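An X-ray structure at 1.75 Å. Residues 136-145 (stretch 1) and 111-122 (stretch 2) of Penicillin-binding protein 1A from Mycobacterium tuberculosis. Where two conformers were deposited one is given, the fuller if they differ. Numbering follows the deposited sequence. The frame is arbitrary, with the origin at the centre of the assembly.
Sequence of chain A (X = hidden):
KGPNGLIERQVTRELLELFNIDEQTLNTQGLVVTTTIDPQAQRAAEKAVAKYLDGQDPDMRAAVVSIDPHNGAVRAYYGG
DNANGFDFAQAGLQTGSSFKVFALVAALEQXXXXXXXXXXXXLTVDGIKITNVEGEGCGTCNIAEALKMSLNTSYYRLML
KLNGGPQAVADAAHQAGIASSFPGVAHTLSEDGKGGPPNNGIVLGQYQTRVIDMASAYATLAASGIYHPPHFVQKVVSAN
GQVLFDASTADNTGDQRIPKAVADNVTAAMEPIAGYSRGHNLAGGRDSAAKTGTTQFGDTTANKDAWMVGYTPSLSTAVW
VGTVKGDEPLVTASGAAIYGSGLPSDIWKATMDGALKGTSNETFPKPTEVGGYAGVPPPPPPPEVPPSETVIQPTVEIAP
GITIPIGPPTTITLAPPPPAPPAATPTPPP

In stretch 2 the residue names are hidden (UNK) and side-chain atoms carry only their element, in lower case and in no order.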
ATOM      1  N   GLU A 136      -2.327  14.603 -19.708  1.00 34.60           N
ATOM      2  CA  GLU A 136      -1.279  15.289 -18.932  1.00 38.57           C
ATOM      3  C   GLU A 136       0.097  14.737 -19.335  1.00 33.87           C
ATOM      4  O   GLU A 136       0.229  13.561 -19.676  1.00 32.36           O
ATOM      5  CB  GLU A 136      -1.538  15.048 -17.406  1.00 44.32           C
ATOM      6  CG  GLU A 136      -0.574  15.693 -16.384  1.00 50.59           C
ATOM      7  CD  GLU A 136      -1.048  17.053 -15.815  1.00 56.50           C
ATOM      8  OE1 GLU A 136      -1.945  17.078 -14.928  1.00 56.01           O
ATOM      9  OE2 GLU A 136      -0.481  18.104 -16.226  1.00 61.03           O
ATOM     10  N   GLY A 137       1.106  15.598 -19.364  1.00 30.19           N
ATOM     11  CA  GLY A 137       2.482  15.151 -19.506  1.00 27.56           C
ATOM     12  C   GLY A 137       3.427  16.202 -18.986  1.00 26.55           C
ATOM     13  O   GLY A 137       3.006  17.247 -18.497  1.00 26.88           O
ATOM     14  N   CYS A 138       4.713  15.962 -19.128  1.00 25.28           N
ATOM     15  CA  CYS A 138       5.700  16.922 -18.661  1.00 25.26           C
ATOM     16  C   CYS A 138       6.712  17.208 -19.759  1.00 26.01           C
ATOM     17  O   CYS A 138       7.748  17.781 -19.478  1.00 29.04           O
ATOM     18  CB  CYS A 138       6.358  16.348 -17.423  1.00 24.42           C
ATOM     19  SG  CYS A 138       7.349  14.871 -17.770  1.00 23.93           S
ATOM     20  N   GLY A 139       6.409  16.871 -21.011  1.00 24.64           N
ATOM     21  CA  GLY A 139       7.425  16.746 -22.057  1.00 23.79           C
ATOM     22  C   GLY A 139       8.396  15.638 -21.647  1.00 22.86           C
ATOM     23  O   GLY A 139       7.998  14.485 -21.638  1.00 22.77           O
ATOM     24  N   THR A 140       9.624  15.998 -21.294  1.00 21.44           N
ATOM     25  CA  THR A 140      10.610  15.049 -20.731  1.00 20.88           C
ATOM     26  C   THR A 140      10.907  15.574 -19.322  1.00 20.18           C
ATOM     27  O   THR A 140      11.150  16.758 -19.157  1.00 21.45           O
ATOM     28  CB  THR A 140      11.881  14.981 -21.580  1.00 22.30           C
ATOM     29  OG1 THR A 140      11.558  14.404 -22.837  1.00 23.49           O
ATOM     30  CG2 THR A 140      12.936  14.105 -20.981  1.00 21.81           C
ATOM     31  N   CYS A 141      10.784  14.727 -18.303  1.00 18.06           N
ATOM     32  CA  CYS A 141      11.041  15.142 -16.881  1.00 17.24           C
ATOM     33  C   CYS A 141      11.609  13.959 -16.145  1.00 15.29           C
ATOM     34  O   CYS A 141      11.512  12.853 -16.623  1.00 14.73           O
ATOM     35  CB  CYS A 141       9.797  15.656 -16.147  1.00 18.33           C
ATOM     36  SG  CYS A 141       8.433  14.503 -15.955  1.00 19.31           S
ATOM     37  N   ASN A 142      12.116  14.193 -14.972  1.00 14.48           N
ATOM     38  CA  ASN A 142      12.693  13.109 -14.220  1.00 13.55           C
ATOM     39  C   ASN A 142      11.667  12.164 -13.610  1.00 12.66           C
ATOM     40  O   ASN A 142      10.456  12.444 -13.543  1.00 11.38           O
ATOM     41  CB  ASN A 142      13.757  13.572 -13.223  1.00 13.96           C
ATOM     42  CG  ASN A 142      13.183  14.333 -12.044  1.00 14.08           C
ATOM     43  OD1 ASN A 142      12.207  13.903 -11.403  1.00 13.54           O
ATOM     44  ND2 ASN A 142      13.764  15.505 -11.776  1.00 15.16           N
ATOM     45  N   ILE A 143      12.176  11.004 -13.233  1.00 11.98           N
ATOM     46  CA  ILE A 143      11.289   9.975 -12.680  1.00 11.64           C
ATOM     47  C   ILE A 143      10.676  10.296 -11.295  1.00 11.16           C
ATOM     48  O   ILE A 143       9.634   9.737 -10.941  1.00 11.31           O
ATOM     49  CB  ILE A 143      11.940   8.595 -12.711  1.00 11.54           C
ATOM     50  CG1 ILE A 143      13.185   8.497 -11.854  1.00 12.29           C
ATOM     51  CG2 ILE A 143      12.203   8.182 -14.139  1.00 12.22           C
ATOM     52  CD1 ILE A 143      13.772   7.062 -11.817  1.00 12.31           C
ATOM     53  N   ALA A 144      11.258  11.195 -10.539  1.00 11.16           N
ATOM     54  CA  ALA A 144      10.611  11.699  -9.321  1.00 11.41           C
ATOM     55  C   ALA A 144       9.384  12.584  -9.636  1.00 11.76           C
ATOM     56  O   ALA A 144       8.293  12.397  -9.035  1.00 11.47           O
ATOM     57  CB  ALA A 144      11.567  12.453  -8.489  1.00 12.23           C
ATOM     58  N   GLU A 145       9.550  13.489 -10.592  0.50 12.75           N
ATOM     59  CA  GLU A 145       8.460  14.338 -11.054  0.50 13.37           C
ATOM     60  C   GLU A 145       7.361  13.484 -11.682  0.50 12.52           C
ATOM     61  O   GLU A 145       6.184  13.710 -11.435  0.50 12.25           O
ATOM     62  CB  GLU A 145       8.997  15.402 -12.002  0.50 14.87           C
ATOM     63  CG  GLU A 145       7.957  16.324 -12.626  0.50 16.19           C
ATOM     64  CD  GLU A 145       7.521  17.489 -11.773  0.50 17.31           C
ATOM     65  OE1 GLU A 145       6.639  18.238 -12.245  0.50 19.23           O
ATOM     66  OE2 GLU A 145       8.070  17.675 -10.675  0.50 18.00           O
ATOM     67  N   UNK A 111      20.815   1.515 -10.446  1.00 12.93           N
ATOM     68  CA  UNK A 111      21.616   2.709 -10.619  1.00 12.72           C
ATOM     69  C   UNK A 111      21.004   3.693 -11.576  1.00 12.47           C
ATOM     70  O   UNK A 111      21.704   4.454 -12.246  1.00 12.13           O
ATOM     71  N   UNK A 112      19.670   3.708 -11.623  1.00 11.95           N
ATOM     72  CA  UNK A 112      18.889   4.685 -12.351  1.00 12.25           C
ATOM     73  C   UNK A 112      18.249   5.562 -11.260  1.00 11.85           C
ATOM     74  O   UNK A 112      17.310   5.108 -10.552  1.00 12.44           O
ATOM     75  c   UNK A 112      18.463   3.107 -14.299  1.00 13.33           C
ATOM     76  c   UNK A 112      17.801   4.055 -13.294  1.00 12.46           C
ATOM     77  c   UNK A 112      16.998   5.131 -14.028  1.00 12.72           C
ATOM     78  c   UNK A 112      17.501   2.187 -15.011  1.00 13.91           C
ATOM     79  N   UNK A 113      18.713   6.796 -11.148  1.00 12.02           N
ATOM     80  CA  UNK A 113      18.335   7.596 -10.011  1.00 11.68           C
ATOM     81  C   UNK A 113      17.202   8.566 -10.260  1.00 11.40           C
ATOM     82  O   UNK A 113      16.654   8.638 -11.388  1.00 11.55           O
ATOM     83  N   UNK A 114      16.905   9.370  -9.232  1.00 11.44           N
ATOM     84  CA  UNK A 114      15.706  10.243  -9.289  1.00 11.73           C
ATOM     85  C   UNK A 114      15.752  11.274 -10.387  1.00 12.48           C
ATOM     86  O   UNK A 114      14.717  11.714 -10.846  1.00 12.78           O
ATOM     87  c   UNK A 114      15.063   9.984  -6.812  1.00 11.54           C
ATOM     88  c   UNK A 114      13.967   8.974  -7.116  1.00 11.32           C
ATOM     89  c   UNK A 114      15.424  10.893  -7.937  1.00 11.68           C
ATOM     90  c   UNK A 114      14.707  10.800  -5.588  1.00 11.86           C
ATOM     91  N   UNK A 115      16.953  11.646 -10.834  1.00 12.98           N
ATOM     92  CA  UNK A 115      17.121  12.619 -11.887  1.00 13.81           C
ATOM     93  C   UNK A 115      17.133  12.078 -13.308  1.00 13.97           C
ATOM     94  O   UNK A 115      17.302  12.874 -14.254  1.00 14.68           O
ATOM     95  N   UNK A 116      16.923  10.774 -13.482  1.00 14.07           N
ATOM     96  CA  UNK A 116      16.856  10.146 -14.799  1.00 14.06           C
ATOM     97  C   UNK A 116      15.685  10.754 -15.574  1.00 14.53           C
ATOM     98  O   UNK A 116      14.538  10.699 -15.122  1.00 13.77           O
ATOM     99  c   UNK A 116      15.357   6.461 -17.502  1.00 16.89           C
ATOM    100  c   UNK A 116      16.725   8.615 -14.671  1.00 14.30           C
ATOM    101  c   UNK A 116      16.591   7.944 -16.012  1.00 15.24           C
ATOM    102  o   UNK A 116      16.063   5.967 -19.653  1.00 21.35           O
ATOM    103  c   UNK A 116      16.279   6.653 -18.455  1.00 18.35           C
ATOM    104  c   UNK A 116      17.427   7.444 -18.214  1.00 17.93           C
ATOM    105  c   UNK A 116      17.560   8.096 -16.989  1.00 17.06           C
ATOM    106  c   UNK A 116      15.471   7.157 -16.290  1.00 16.60           C
ATOM    107  N   UNK A 117      15.970  11.312 -16.750  1.00 15.01           N
ATOM    108  CA  UNK A 117      14.942  12.020 -17.546  1.00 16.36           C
ATOM    109  C   UNK A 117      14.282  11.052 -18.489  1.00 15.60           C
ATOM    110  O   UNK A 117      14.984  10.350 -19.252  1.00 15.95           O
ATOM    111  c   UNK A 117      15.181  15.162 -17.064  1.00 23.36           C
ATOM    112  c   UNK A 117      16.235  14.213 -17.554  1.00 20.86           C
ATOM    113  n   UNK A 117      15.360  15.668 -15.850  1.00 26.78           N
ATOM    114  c   UNK A 117      15.635  13.098 -18.366  1.00 18.48           C
ATOM    115  o   UNK A 117      14.167  15.398 -17.735  1.00 25.16           O
ATOM    116  N   UNK A 118      12.948  11.053 -18.483  0.50 14.44           N
ATOM    117  CA  UNK A 118      12.122  10.134 -19.265  0.50 13.88           C
ATOM    118  C   UNK A 118      11.106  10.904 -20.097  0.50 14.03           C
ATOM    119  O   UNK A 118      10.561  11.906 -19.632  0.50 13.49           O
ATOM    120  c   UNK A 118      10.615   8.135 -19.176  0.50 13.07           C
ATOM    121  c   UNK A 118      12.279   8.507 -17.381  0.50 13.17           C
ATOM    122  c   UNK A 118      11.339   9.177 -18.350  0.50 13.35           C
ATOM    123  N   UNK A 119      10.882  10.471 -21.349  1.00 14.16           N
ATOM    124  CA  UNK A 119       9.870  11.090 -22.190  1.00 14.80           C
ATOM    125  C   UNK A 119       8.479  10.710 -21.656  1.00 13.75           C
ATOM    126  O   UNK A 119       8.283   9.584 -21.284  1.00 13.41           O
ATOM    127  o   UNK A 119       8.999  10.590 -25.720  1.00 21.91           O
ATOM    128  o   UNK A 119       8.330  12.061 -24.349  1.00 18.20           O
ATOM    129  c   UNK A 119      10.031  10.532 -23.602  1.00 15.88           C
ATOM    130  c   UNK A 119       9.016  11.103 -24.589  1.00 18.01           C
ATOM    131  N   UNK A 120       7.551  11.675 -21.570  1.00 13.56           N
ATOM    132  CA  UNK A 120       6.195  11.388 -21.109  1.00 13.43           C
ATOM    133  C   UNK A 120       5.150  11.301 -22.204  1.00 13.64           C
ATOM    134  O   UNK A 120       3.962  11.216 -21.925  1.00 13.11           O
ATOM    135  c   UNK A 120       5.752  12.434 -20.069  1.00 13.84           C
ATOM    136  o   UNK A 120       5.638  13.681 -20.620  1.00 14.97           O
ATOM    137  N   UNK A 121       5.602  11.339 -23.455  1.00 13.77           N
ATOM    138  CA  UNK A 121       4.651  11.321 -24.554  1.00 14.40           C
ATOM    139  C   UNK A 121       3.909   9.984 -24.626  1.00 13.61           C
ATOM    140  O   UNK A 121       4.401   8.958 -24.108  1.00 13.74           O
ATOM    141  o   UNK A 121       6.224  10.504 -26.226  1.00 15.14           O
ATOM    142  c   UNK A 121       5.378  11.559 -25.877  1.00 15.07           C
ATOM    143  N   UNK A 122       2.748   9.966 -25.285  1.00 13.96           N
ATOM    144  CA  UNK A 122       2.031   8.710 -25.386  1.00 13.73           C
ATOM    145  C   UNK A 122       2.823   7.662 -26.182  1.00 13.62           C
ATOM    146  O   UNK A 122       3.619   8.023 -27.079  1.00 14.60           O
ATOM    147  c   UNK A 122       1.982  11.116 -25.803  1.00 14.62           C
ATOM    148  c   UNK A 122       0.768   9.046 -26.115  1.00 14.47           C
ATOM    149  c   UNK A 122       0.650  10.545 -26.143  1.00 15.33           C
TER
HETATM  150  O   HOH W   1      12.440  17.023 -14.612  1.00 21.39           O
HETATM  151  O   HOH W   2      13.670  18.096 -18.223  1.00 38.28           O
HETATM  152  O   HOH W   3       1.207  12.417 -22.453  1.00 28.27           O

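Position 111 has no side-chain atoms and is Gly-111; its phi of 80° suits glycine, and it ends a helix in a Schellman motif. Position 112 carries four carbons, forked at the first, with one arm two carbons long. That is Ile-112, whose CG2 lies 4.4 Å from Ile-143 CD1. Position 113 again lacks a side chain: Gly-113. Its O sits 3.3 Å from Ile-143 CD1 and opens a type I turn.

Position 114 has four carbons forked at the second, hence Leu-114. Its CB packs 4.2 Å from Ala-144 CB, while its O lies 3.2 Å from Asn-142 CB. Position 115, without side-chain atoms, is Gly-115; its C comes 3.7 Å from Asn-142 CB. Position 116 shows one carbon, then a six-carbon ring bearing an oxygen: Tyr-116. The ring meets Ile-143 obliquely, CD2 to CG2 at 4.0 Å. Its N closes the turn on Gly-113 O at 3.0 Å, and its O accepts a weak bond from Ile-143 N (3.0 Å, 132°).

At position 117 three carbons end in one oxygen and one nitrogen, giving Gln-117. Its OE1 approaches Cys-141 CA to 3.3 Å, and water 2 donates to this OE1 (2.8 Å) and to Thr-140 O (3.0 Å). Position 118 has one carbon carrying two more: Val-118, with CG2 3.3 Å from Ile-143 CG2. Position 119 has two carbons, the second carrying two oxygens. With no nitrogen in the group, this is Asp-119; its CB lies 4.2 Å from Thr-140 OG1, and its OD1 accepts from the N of position 121 at 3.0 Å.

Position 120 bears one carbon and one oxygen, and the oxygen touches Gly-139 O at 2.7 Å: Ser-120. Its OG donates to that carbonyl and accepts from Cys-138 N at 2.9 Å, 171°. Position 121 has the same atoms but points away from stretch 1; it is Ser-121, whose OG donates to Asp-119 OD2 (2.8 Å). At position 122 three carbons close onto the backbone N, defining Pro-122, which makes no contact.

The contact is a short antiparallel pairing. Val-118 N donates to Cys-141 O (3.0 Å, 173°) and Cys-141 N to Val-118 O (3.1 Å). Ser-120 N extends the ladder to Gly-139 O at 2.8 Å, and the serine hydroxyl ties the disulfide-closed loop at Cys-138 to the same carbonyl. Beyond the strands, Ile-143 and Ala-144 pack against the turn, where Asn-142 OD1 caps the helix by accepting from Glu-145 N (2.8 Å). Together the stretches bury 644 Å².

Stretch 2 111-122: GIGLGYQVDSSP
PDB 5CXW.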